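PDB 6H6X: 3-polyprenyl-4-hydroxybenzoate decarboxylase and related decarboxylases from Pelotomaculum thermopropionicum, which is a prenylated-FMN-dependent UbiD-class decarboxylase (HmfF) that can also carboxylate 2-furoic acid to 2,5-furandicarboxylic acid. Local coordinates for residues 79-83 with 309-313; 135-139 with 231-235; 186-192 with 238-244. The protein carries 8 engineered substitutions. All blocks are in the same frame, centred on the assembly; numbering follows the deposited sequence.

Contact 1: 79-83 with 309-313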
ATOM      1  N   LEU B  79     -18.159  -5.713  13.087  1.00 37.32           N
ATOM      2  CA  LEU B  79     -18.663  -6.819  12.297  1.00 39.06           C
ATOM      3  C   LEU B  79     -19.692  -7.649  13.033  1.00 45.16           C
ATOM      4  O   LEU B  79     -20.694  -8.114  12.435  1.00 45.64           O
ATOM      5  CB  LEU B  79     -17.534  -7.679  11.736  1.00 43.40           C
ATOM      6  CG  LEU B  79     -16.491  -6.945  10.864  1.00 45.33           C
ATOM      7  CD1 LEU B  79     -15.388  -7.887  10.394  1.00 48.18           C
ATOM      8  CD2 LEU B  79     -17.140  -6.229   9.670  1.00 47.06           C
ATOM      9  N   GLU B  80     -19.441  -7.838  14.330  1.00 54.74           N
ATOM     10  CA  GLU B  80     -20.346  -8.610  15.190  1.00 58.59           C
ATOM     11  C   GLU B  80     -21.599  -7.789  15.438  1.00 46.72           C
ATOM     12  O   GLU B  80     -22.696  -8.316  15.365  1.00 42.21           O
ATOM     13  CB  GLU B  80     -19.685  -9.026  16.536  1.00 71.46           C
ATOM     14  CG  GLU B  80     -18.680 -10.203  16.421  1.00 86.57           C
ATOM     15  CD  GLU B  80     -17.200  -9.769  16.266  1.00109.10           C
ATOM     16  OE1 GLU B  80     -16.303 -10.582  16.567  1.00110.46           O
ATOM     17  OE2 GLU B  80     -16.896  -8.597  15.882  1.00119.03           O
ATOM     18  N   LYS B  81     -21.474  -6.485  15.671  1.00 46.66           N
ATOM     19  CA  LYS B  81     -22.702  -5.674  15.790  1.00 51.32           C
ATOM     20  C   LYS B  81     -23.572  -5.766  14.524  1.00 47.56           C
ATOM     21  O   LYS B  81     -24.785  -5.910  14.614  1.00 49.00           O
ATOM     22  CB  LYS B  81     -22.417  -4.216  16.158  1.00 59.44           C
ATOM     23  CG  LYS B  81     -23.554  -3.631  17.000  1.00 69.63           C
ATOM     24  CD  LYS B  81     -23.815  -2.143  16.797  1.00 84.45           C
ATOM     25  CE  LYS B  81     -24.727  -1.562  17.879  1.00 84.78           C
ATOM     26  NZ  LYS B  81     -25.971  -2.365  18.035  1.00 82.73           N
ATOM     27  N   LEU B  82     -22.941  -5.754  13.335  1.00 49.34           N
ATOM     28  CA  LEU B  82     -23.711  -5.837  12.081  1.00 45.83           C
ATOM     29  C   LEU B  82     -24.395  -7.195  11.955  1.00 46.04           C
ATOM     30  O   LEU B  82     -25.576  -7.252  11.639  1.00 47.19           O
ATOM     31  CB  LEU B  82     -22.867  -5.486  10.843  1.00 42.84           C
ATOM     32  CG  LEU B  82     -23.609  -5.411   9.493  1.00 48.13           C
ATOM     33  CD1 LEU B  82     -24.848  -4.512   9.529  1.00 43.26           C
ATOM     34  CD2 LEU B  82     -22.654  -4.930   8.402  1.00 49.86           C
ATOM     35  N   ALA B  83     -23.685  -8.277  12.259  1.00 49.69           N
ATOM     36  CA  ALA B  83     -24.295  -9.634  12.165  1.00 53.28           C
ATOM     37  C   ALA B  83     -25.451  -9.864  13.185  1.00 50.27           C
ATOM     38  O   ALA B  83     -26.473 -10.509  12.885  1.00 42.08           O
ATOM     39  CB  ALA B  83     -23.216 -10.701  12.341  1.00 58.46           C
ATOM     40  N   LEU B 309     -16.805 -13.074   8.049  1.00 38.68           N
ATOM     41  CA  LEU B 309     -16.362 -13.431   9.406  1.00 44.20           C
ATOM     42  C   LEU B 309     -17.156 -14.589   9.966  1.00 52.04           C
ATOM     43  O   LEU B 309     -16.568 -15.546  10.493  1.00 49.27           O
ATOM     44  CB  LEU B 309     -16.475 -12.274  10.391  1.00 47.03           C
ATOM     45  CG  LEU B 309     -15.890 -12.506  11.798  1.00 54.27           C
ATOM     46  CD1 LEU B 309     -14.412 -12.926  11.760  1.00 53.95           C
ATOM     47  CD2 LEU B 309     -16.022 -11.226  12.611  1.00 57.50           C
ATOM     48  N   GLN B 310     -18.483 -14.504   9.866  1.00 46.73           N
ATOM     49  CA  GLN B 310     -19.363 -15.583  10.348  1.00 54.31           C
ATOM     50  C   GLN B 310     -19.090 -16.910   9.654  1.00 52.15           C
ATOM     51  O   GLN B 310     -18.905 -17.926  10.332  1.00 55.98           O
ATOM     52  CB  GLN B 310     -20.856 -15.266  10.162  1.00 57.22           C
ATOM     53  CG  GLN B 310     -21.501 -14.567  11.339  1.00 61.64           C
ATOM     54  CD  GLN B 310     -22.961 -14.234  11.068  1.00 66.01           C
ATOM     55  OE1 GLN B 310     -23.324 -13.808   9.953  1.00 64.55           O
ATOM     56  NE2 GLN B 310     -23.818 -14.428  12.085  1.00 56.94           N
ATOM     57  N   THR B 311     -19.080 -16.913   8.327  1.00 45.57           N
ATOM     58  CA  THR B 311     -18.852 -18.150   7.592  1.00 50.63           C
ATOM     59  C   THR B 311     -17.517 -18.813   7.927  1.00 54.36           C
ATOM     60  O   THR B 311     -17.446 -20.023   8.071  1.00 52.44           O
ATOM     61  CB  THR B 311     -18.832 -17.931   6.079  1.00 56.07           C
ATOM     62  OG1 THR B 311     -19.902 -17.070   5.700  1.00 52.83           O
ATOM     63  CG2 THR B 311     -18.965 -19.305   5.346  1.00 57.96           C
ATOM     64  N   VAL B 312     -16.474 -17.999   8.037  1.00 48.39           N
ATOM     65  CA  VAL B 312     -15.183 -18.501   8.356  1.00 46.58           C
ATOM     66  C   VAL B 312     -15.149 -18.995   9.804  1.00 52.70           C
ATOM     67  O   VAL B 312     -14.560 -20.025  10.050  1.00 47.78           O
ATOM     68  CB  VAL B 312     -14.095 -17.451   8.084  1.00 50.20           C
ATOM     69  CG1 VAL B 312     -12.739 -17.918   8.564  1.00 49.67           C
ATOM     70  CG2 VAL B 312     -14.002 -17.167   6.583  1.00 52.71           C
ATOM     71  N   ARG B 313     -15.761 -18.260  10.739  1.00 50.86           N
ATOM     72  CA  ARG B 313     -15.789 -18.658  12.165  1.00 52.38           C
ATOM     73  C   ARG B 313     -16.474 -20.040  12.397  1.00 47.88           C
ATOM     74  O   ARG B 313     -15.988 -20.815  13.205  1.00 48.65           O
ATOM     75  CB  ARG B 313     -16.436 -17.593  13.041  1.00 57.43           C
ATOM     76  CG  ARG B 313     -16.002 -17.660  14.514  1.00 61.76           C
ATOM     77  CD  ARG B 313     -16.895 -16.852  15.459  1.00 63.22           C
ATOM     78  NE  ARG B 313     -16.841 -15.389  15.252  1.00 64.82           N
ATOM     79  CZ  ARG B 313     -15.817 -14.601  15.586  1.00 66.83           C
ATOM     80  NH1 ARG B 313     -14.707 -15.110  16.149  1.00 70.61           N
ATOM     81  NH2 ARG B 313     -15.898 -13.283  15.358  1.00 58.48           N
TER
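Segments 79-83 and 309-313 are both helical and cross at -96°, their axes 11.6 Å apart, with L79 and A83 turned toward L309 and Q310. At this spacing the backbones stay well apart, and side chains bridge the gap. L309 supplies the middle of the contact. Its CG lies anti to the backbone N (chi1 -174°), which carries the branch out toward the other helix. There L309 CD2 meets L79 CB at 4.0 Å, and L79 CD1 lies almost as near to the same methyl. A83 puts its methyl against the amide of Q310, with A83 CB 3.8 Å from Q310 CD. The amide oxygen and nitrogen are about as close, so this is a packing contact with the whole group.

Residues 79-83 belong to the N-terminal domain of the UbiD family and residues 309-313 to the C-terminal one, so the contact joins two distant parts of the chain. L82 extends the seam toward I302 and A306, while L79 and L309 also touch strand 319-324.

The outer side is ionic. E80 bends at chi2 (95°) and brings its carboxylate across to R313, where E80 OE1 and R313 NH2 form a salt bridge of 3.0 Å. The two side chains meet at about a right angle, but their flat groups are only moderately tilted against each other. The oxygen comes to the guanidinium obliquely. E80 OE1 also passes 4.0 Å from L309 CD2, so the ion pair lies against the edge of the leucine contact. The side chain of R313 also touches V319.

Contact 2: 135-139 with 231-235; sequences ILIAR and DVEVP
I137 reaches from strand 130-139 toward V232, E233 and P235. This joins the large antiparallel sheet of the Rift-related, FMN-binding domain to strand 233-235, an outer strand of a small three-stranded sheet. The strand segments run nearly antiparallel, 7.9 Å apart, and share no backbone hydrogen bond.

The I137 side chain lies between them. I137 CB is 4.0 Å from E233 O. I137 CG2 comes closer to that carbonyl oxygen and packs on V232 CG1 at 3.7 Å. CG1 leads on beside the backbone N (chi1 -60°), and this brings I137 CD1 to 3.5 Å from E233 O. The same methyl lies 4.0 Å from P235 CD and also touches V234 CG1. I135 CD1 adds a looser contact with P235 CG. I135 also touches I150, which binds prenylated FMN; the I135 side chain is about 8 Å from the bound cofactor.

At the other end of the contact, R139 grips E233 side-on. Both NE and NH2 donate to E233 OE1, and both bonds lie near the guanidinium plane. R146 makes a salt bridge to the same oxygen, K226 pairs with E233 OE2, and G144 O takes R139 NH1. A leucine at R139 takes away both these donors and the NH1 partner of G144 O, and would probably leave the carboxylate to R146 and K226 and freer to turn. The two bonds differ in approach: R139 NE meets the syn lone pair of E233 OE1 at 3.1 Å, while R139 NH2 comes from above the carboxylate plane at 2.9 Å.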
ATOM      1  N   ILE B 135     -31.771   4.786  -1.438  1.00 36.49           N
ATOM      2  CA  ILE B 135     -32.301   3.498  -1.039  1.00 36.02           C
ATOM      3  C   ILE B 135     -33.661   3.290  -1.704  1.00 36.55           C
ATOM      4  O   ILE B 135     -34.480   4.190  -1.747  1.00 37.52           O
ATOM      5  CB  ILE B 135     -32.350   3.301   0.481  1.00 37.46           C
ATOM      6  CG1 ILE B 135     -33.349   4.238   1.181  1.00 39.86           C
ATOM      7  CG2 ILE B 135     -30.966   3.458   1.061  1.00 35.02           C
ATOM      8  CD1 ILE B 135     -33.512   3.918   2.675  1.00 43.23           C
ATOM      9  N   LEU B 136     -33.872   2.112  -2.263  1.00 37.75           N
ATOM     10  CA  LEU B 136     -35.076   1.772  -2.996  1.00 40.55           C
ATOM     11  C   LEU B 136     -35.883   0.808  -2.119  1.00 41.60           C
ATOM     12  O   LEU B 136     -35.433  -0.297  -1.863  1.00 41.06           O
ATOM     13  CB  LEU B 136     -34.733   1.096  -4.311  1.00 42.91           C
ATOM     14  CG  LEU B 136     -35.895   0.932  -5.299  1.00 45.43           C
ATOM     15  CD1 LEU B 136     -35.354   0.867  -6.720  1.00 47.97           C
ATOM     16  CD2 LEU B 136     -36.757  -0.272  -4.990  1.00 49.31           C
ATOM     17  N   ILE B 137     -37.050   1.252  -1.650  1.00 39.76           N
ATOM     18  CA  ILE B 137     -37.913   0.477  -0.781  1.00 40.62           C
ATOM     19  C   ILE B 137     -39.069  -0.056  -1.641  1.00 42.12           C
ATOM     20  O   ILE B 137     -39.712   0.694  -2.354  1.00 42.11           O
ATOM     21  CB  ILE B 137     -38.425   1.354   0.367  1.00 36.91           C
ATOM     22  CG1 ILE B 137     -37.264   1.875   1.163  1.00 33.23           C
ATOM     23  CG2 ILE B 137     -39.359   0.585   1.296  1.00 40.46           C
ATOM     24  CD1 ILE B 137     -37.536   3.212   1.810  1.00 37.44           C
ATOM     25  N   ALA B 138     -39.306  -1.353  -1.572  1.00 47.08           N
ATOM     26  CA  ALA B 138     -40.438  -1.980  -2.269  1.00 54.30           C
ATOM     27  C   ALA B 138     -41.023  -3.168  -1.480  1.00 52.58           C
ATOM     28  O   ALA B 138     -40.389  -3.707  -0.541  1.00 61.34           O
ATOM     29  CB  ALA B 138     -40.003  -2.417  -3.643  1.00 52.86           C
ATOM     30  N   ARG B 139     -42.249  -3.549  -1.840  1.00 56.92           N
ATOM     31  CA  ARG B 139     -42.890  -4.731  -1.251  1.00 64.68           C
ATOM     32  C   ARG B 139     -43.167  -5.819  -2.281  1.00 67.94           C
ATOM     33  O   ARG B 139     -43.466  -5.528  -3.431  1.00 65.18           O
ATOM     34  CB  ARG B 139     -44.176  -4.351  -0.521  1.00 69.87           C
ATOM     35  CG  ARG B 139     -43.926  -3.693   0.829  1.00 76.63           C
ATOM     36  CD  ARG B 139     -45.211  -3.457   1.634  1.00 81.61           C
ATOM     37  NE  ARG B 139     -44.909  -2.837   2.936  1.00 84.46           N
ATOM     38  CZ  ARG B 139     -44.582  -3.504   4.055  1.00 78.11           C
ATOM     39  NH1 ARG B 139     -44.547  -4.826   4.101  1.00 76.50           N
ATOM     40  NH2 ARG B 139     -44.297  -2.842   5.172  1.00 75.59           N
ATOM     41  N   ASP B 231     -48.153   2.813  -1.899  1.00 59.45           N
ATOM     42  CA  ASP B 231     -48.335   2.131  -0.614  1.00 65.11           C
ATOM     43  C   ASP B 231     -46.999   1.553  -0.140  1.00 58.45           C
ATOM     44  O   ASP B 231     -46.768   0.337  -0.117  1.00 53.15           O
ATOM     45  CB  ASP B 231     -49.404   1.035  -0.759  1.00 79.03           C
ATOM     46  CG  ASP B 231     -49.791   0.404   0.579  1.00 84.69           C
ATOM     47  OD1 ASP B 231     -49.685   1.063   1.641  1.00 71.71           O
ATOM     48  OD2 ASP B 231     -50.203  -0.777   0.547  1.00 96.36           O
ATOM     49  N   VAL B 232     -46.121   2.472   0.236  1.00 54.12           N
ATOM     50  CA  VAL B 232     -44.757   2.165   0.629  1.00 48.83           C
ATOM     51  C   VAL B 232     -44.451   3.107   1.795  1.00 46.01           C
ATOM     52  O   VAL B 232     -45.030   4.178   1.901  1.00 47.46           O
ATOM     53  CB  VAL B 232     -43.769   2.483  -0.534  1.00 51.26           C
ATOM     54  CG1 VAL B 232     -42.385   1.986  -0.226  1.00 45.86           C
ATOM     55  CG2 VAL B 232     -44.236   1.887  -1.864  1.00 54.38           C
ATOM     56  N   GLU B 233     -43.510   2.713   2.640  1.00 41.76           N
ATOM     57  CA  GLU B 233     -43.063   3.487   3.789  1.00 47.63           C
ATOM     58  C   GLU B 233     -41.628   3.997   3.535  1.00 47.60           C
ATOM     59  O   GLU B 233     -40.829   3.298   2.880  1.00 44.46           O
ATOM     60  CB  GLU B 233     -43.097   2.599   5.050  1.00 56.35           C
ATOM     61  CG  GLU B 233     -44.469   1.994   5.382  1.00 63.69           C
ATOM     62  CD  GLU B 233     -44.855   0.811   4.483  1.00 80.55           C
ATOM     63  OE1 GLU B 233     -44.026  -0.134   4.267  1.00 96.56           O
ATOM     64  OE2 GLU B 233     -45.978   0.830   3.941  1.00 83.23           O
ATOM     65  N   VAL B 234     -41.322   5.214   4.000  1.00 43.30           N
ATOM     66  CA  VAL B 234     -39.998   5.838   3.788  1.00 43.55           C
ATOM     67  C   VAL B 234     -39.525   6.471   5.081  1.00 40.07           C
ATOM     68  O   VAL B 234     -40.349   6.788   5.898  1.00 38.90           O
ATOM     69  CB  VAL B 234     -39.990   6.904   2.684  1.00 46.17           C
ATOM     70  CG1 VAL B 234     -40.316   6.284   1.327  1.00 47.65           C
ATOM     71  CG2 VAL B 234     -40.929   8.055   2.988  1.00 49.98           C
ATOM     72  N   PRO B 235     -38.200   6.615   5.286  1.00 39.16           N
ATOM     73  CA  PRO B 235     -37.717   7.259   6.528  1.00 40.29           C
ATOM     74  C   PRO B 235     -38.193   8.707   6.651  1.00 44.03           C
ATOM     75  O   PRO B 235     -38.072   9.481   5.722  1.00 43.52           O
ATOM     76  CB  PRO B 235     -36.208   7.177   6.405  1.00 39.65           C
ATOM     77  CG  PRO B 235     -35.970   6.032   5.499  1.00 40.50           C
ATOM     78  CD  PRO B 235     -37.081   6.088   4.484  1.00 38.90           C
TER

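Contact 3: 186-192 with 238-244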
ATOM      1  N   ILE B 186     -42.687   1.668  -5.825  1.00 60.20           N
ATOM      2  CA  ILE B 186     -41.432   1.819  -5.084  1.00 51.13           C
ATOM      3  C   ILE B 186     -41.321   3.186  -4.509  1.00 45.61           C
ATOM      4  O   ILE B 186     -41.957   4.125  -4.972  1.00 50.64           O
ATOM      5  CB  ILE B 186     -40.178   1.583  -5.959  1.00 51.37           C
ATOM      6  CG1 ILE B 186     -39.981   2.686  -7.001  1.00 53.34           C
ATOM      7  CG2 ILE B 186     -40.233   0.209  -6.634  1.00 50.83           C
ATOM      8  CD1 ILE B 186     -38.703   2.527  -7.791  1.00 53.82           C
ATOM      9  N   ALA B 187     -40.465   3.302  -3.517  1.00 42.35           N
ATOM     10  CA  ALA B 187     -39.989   4.593  -3.091  1.00 43.68           C
ATOM     11  C   ALA B 187     -38.456   4.672  -2.991  1.00 41.53           C
ATOM     12  O   ALA B 187     -37.790   3.702  -2.639  1.00 42.48           O
ATOM     13  CB  ALA B 187     -40.637   4.939  -1.758  1.00 45.03           C
ATOM     14  N   LEU B 188     -37.943   5.842  -3.309  1.00 37.72           N
ATOM     15  CA  LEU B 188     -36.527   6.108  -3.296  1.00 42.95           C
ATOM     16  C   LEU B 188     -36.257   7.142  -2.253  1.00 44.23           C
ATOM     17  O   LEU B 188     -36.847   8.205  -2.304  1.00 45.36           O
ATOM     18  CB  LEU B 188     -36.108   6.676  -4.638  1.00 44.74           C
ATOM     19  CG  LEU B 188     -36.345   5.724  -5.812  1.00 44.71           C
ATOM     20  CD1 LEU B 188     -36.127   6.509  -7.079  1.00 54.45           C
ATOM     21  CD2 LEU B 188     -35.381   4.572  -5.750  1.00 49.91           C
ATOM     22  N   ALA B 189     -35.384   6.856  -1.290  1.00 40.54           N
ATOM     23  CA  ALA B 189     -35.000   7.880  -0.297  1.00 39.01           C
ATOM     24  C   ALA B 189     -33.535   8.224  -0.347  1.00 36.72           C
ATOM     25  O   ALA B 189     -32.719   7.339  -0.373  1.00 45.78           O
ATOM     26  CB  ALA B 189     -35.355   7.379   1.071  1.00 36.91           C
ATOM     27  N   ILE B 190     -33.229   9.509  -0.312  1.00 41.06           N
ATOM     28  CA  ILE B 190     -31.900  10.061  -0.497  1.00 35.52           C
ATOM     29  C   ILE B 190     -31.592  10.938   0.683  1.00 35.77           C
ATOM     30  O   ILE B 190     -32.397  11.758   1.082  1.00 37.33           O
ATOM     31  CB  ILE B 190     -31.826  10.881  -1.775  1.00 40.65           C
ATOM     32  CG1 ILE B 190     -32.095  10.023  -3.010  1.00 42.92           C
ATOM     33  CG2 ILE B 190     -30.444  11.524  -1.914  1.00 46.63           C
ATOM     34  CD1 ILE B 190     -32.326  10.847  -4.277  1.00 48.91           C
ATOM     35  N   GLY B 191     -30.432  10.755   1.294  1.00 34.29           N
ATOM     36  CA  GLY B 191     -30.044  11.609   2.403  1.00 34.94           C
ATOM     37  C   GLY B 191     -30.515  10.975   3.676  1.00 39.08           C
ATOM     38  O   GLY B 191     -31.407  11.498   4.383  1.00 44.64           O
ATOM     39  N   VAL B 192     -29.905   9.842   3.972  1.00 36.76           N
ATOM     40  CA  VAL B 192     -30.174   9.132   5.211  1.00 35.45           C
ATOM     41  C   VAL B 192     -28.901   8.911   5.986  1.00 33.23           C
ATOM     42  O   VAL B 192     -27.778   9.133   5.532  1.00 40.21           O
ATOM     43  CB  VAL B 192     -30.889   7.806   4.948  1.00 40.15           C
ATOM     44  CG1 VAL B 192     -32.236   8.026   4.301  1.00 41.97           C
ATOM     45  CG2 VAL B 192     -30.056   6.856   4.071  1.00 43.48           C
ATOM     46  N   ALA B 238     -35.655  11.555   6.091  1.00 39.15           N
ATOM     47  CA  ALA B 238     -34.855  11.615   4.861  1.00 40.75           C
ATOM     48  C   ALA B 238     -34.837  13.051   4.309  1.00 43.96           C
ATOM     49  O   ALA B 238     -35.648  13.835   4.688  1.00 44.26           O
ATOM     50  CB  ALA B 238     -35.394  10.654   3.804  1.00 38.91           C
ATOM     51  N   GLU B 239     -33.906  13.360   3.411  1.00 38.48           N
ATOM     52  CA  GLU B 239     -33.831  14.687   2.796  1.00 37.61           C
ATOM     53  C   GLU B 239     -34.772  14.760   1.653  1.00 37.75           C
ATOM     54  O   GLU B 239     -35.454  15.741   1.485  1.00 35.99           O
ATOM     55  CB  GLU B 239     -32.380  14.998   2.328  1.00 39.03           C
ATOM     56  CG  GLU B 239     -31.372  15.139   3.456  1.00 38.16           C
ATOM     57  CD  GLU B 239     -31.551  16.454   4.273  1.00 45.24           C
ATOM     58  OE1 GLU B 239     -31.913  17.480   3.678  1.00 48.91           O
ATOM     59  OE2 GLU B 239     -31.303  16.495   5.503  1.00 52.43           O
ATOM     60  N   ILE B 240     -34.808  13.698   0.846  1.00 38.96           N
ATOM     61  CA  ILE B 240     -35.595  13.666  -0.361  1.00 37.48           C
ATOM     62  C   ILE B 240     -36.187  12.268  -0.562  1.00 40.12           C
ATOM     63  O   ILE B 240     -35.492  11.279  -0.322  1.00 41.95           O
ATOM     64  CB  ILE B 240     -34.695  13.986  -1.597  1.00 40.22           C
ATOM     65  CG1 ILE B 240     -34.162  15.427  -1.569  1.00 48.19           C
ATOM     66  CG2 ILE B 240     -35.447  13.805  -2.889  1.00 40.81           C
ATOM     67  CD1 ILE B 240     -32.733  15.595  -2.011  1.00 52.24           C
ATOM     68  N   VAL B 241     -37.438  12.193  -1.044  1.00 38.08           N
ATOM     69  CA  VAL B 241     -38.093  10.947  -1.421  1.00 38.92           C
ATOM     70  C   VAL B 241     -38.685  11.103  -2.787  1.00 38.85           C
ATOM     71  O   VAL B 241     -39.350  12.092  -3.069  1.00 44.05           O
ATOM     72  CB  VAL B 241     -39.206  10.526  -0.438  1.00 37.62           C
ATOM     73  CG1 VAL B 241     -40.146   9.478  -1.033  1.00 34.04           C
ATOM     74  CG2 VAL B 241     -38.601  10.044   0.869  1.00 37.74           C
ATOM     75  N   ILE B 242     -38.459  10.109  -3.630  1.00 41.95           N
ATOM     76  CA  ILE B 242     -39.000  10.074  -4.958  1.00 44.05           C
ATOM     77  C   ILE B 242     -39.828   8.822  -4.991  1.00 41.90           C
ATOM     78  O   ILE B 242     -39.324   7.725  -4.799  1.00 48.66           O
ATOM     79  CB  ILE B 242     -37.883  10.079  -6.034  1.00 44.96           C
ATOM     80  CG1 ILE B 242     -37.088  11.387  -5.957  1.00 45.36           C
ATOM     81  CG2 ILE B 242     -38.450   9.892  -7.418  1.00 44.94           C
ATOM     82  CD1 ILE B 242     -35.758  11.271  -6.686  1.00 49.77           C
ATOM     83  N   GLU B 243     -41.118   9.003  -5.255  1.00 48.74           N
ATOM     84  CA  GLU B 243     -42.110   7.932  -5.344  1.00 51.06           C
ATOM     85  C   GLU B 243     -42.355   7.575  -6.791  1.00 51.62           C
ATOM     86  O   GLU B 243     -42.359   8.438  -7.649  1.00 59.09           O
ATOM     87  CB  GLU B 243     -43.414   8.403  -4.706  1.00 54.02           C
ATOM     88  CG  GLU B 243     -43.268   8.956  -3.281  1.00 56.77           C
ATOM     89  CD  GLU B 243     -44.572   9.399  -2.642  1.00 57.48           C
ATOM     90  OE1 GLU B 243     -45.646   9.195  -3.270  1.00 70.79           O
ATOM     91  OE2 GLU B 243     -44.522   9.950  -1.499  1.00 60.16           O
ATOM     92  N   GLY B 244     -42.568   6.303  -7.072  1.00 53.47           N
ATOM     93  CA  GLY B 244     -42.876   5.918  -8.423  1.00 50.83           C
ATOM     94  C   GLY B 244     -43.161   4.464  -8.614  1.00 53.16           C
ATOM     95  O   GLY B 244     -43.506   3.729  -7.676  1.00 55.57           O
TER
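I190 O is gripped by two backbone amides, I240 N at 3.1 Å and E239 N at 3.2 Å. E239 and I240 therefore both face I190, which is a classic beta bulge. E239 N also makes a weak bond to G191 O.

Beyond the bulge the strands pair regularly and antiparallel. I190, L188 and I186 form hydrogen-bonded pairs with I240, I242 and G244. The bonds L188 N to I242 O and I242 N to L188 O are both 2.8 Å. L188 O also receives a C-H from V241 CA, 3.1 Å away, in the neighbouring non-hydrogen-bonded pair A189-V241. The strands belong to the antiparallel sheet of the Rift-related domain, consistent with its split-barrel FMN-binding fold.

One face carries the large side chains. L188 CG sits beside the backbone N (chi1 -62°), and the leucine crosses I242 with CB to CB at 4.1 Å. I190 CD1 reaches I242 CD1 at 4.2 Å. The other face has small residues at A187 and A189. A189 CB packs on V241 CG2 at 4.2 Å, and strand 233-235 covers this face through V234 and P235.

G191 ends the pairing with backbone angles of 91° and 67°. A side chain there would press on the preceding carbonyl oxygen and on E239 CG. The carboxylate of E239 leads away to V285 N and R6, and that of E243 to T229 and E228 N.

Across this seam, then, the pairing rests on main-chain hydrogen bonds and apolar packing, and both buried glutamates turn their charged ends to other partners.

Contacts 2 and 3 lie in the same buried part of the Rift-related domain, their centres about 8 Å apart. They share one sheet: I137 N meets A187 O at 2.7 Å and I135 O meets A189 N at 2.9 Å, both probable hydrogen bonds between strands 130-139 and 184-190. Contact 3 is pairing within the sheet. Contact 2 packs a second layer on it, and V234 CG1 touches A187 CB. Contact 1 lies about 13 Å from contact 2 between nearest atoms and is only partly buried. It joins helices through leucines and an alanine on a glutamine amide, with one ion pair at an exposed glutamate. In contact 2 the glutamate is buried, with several cationic partners.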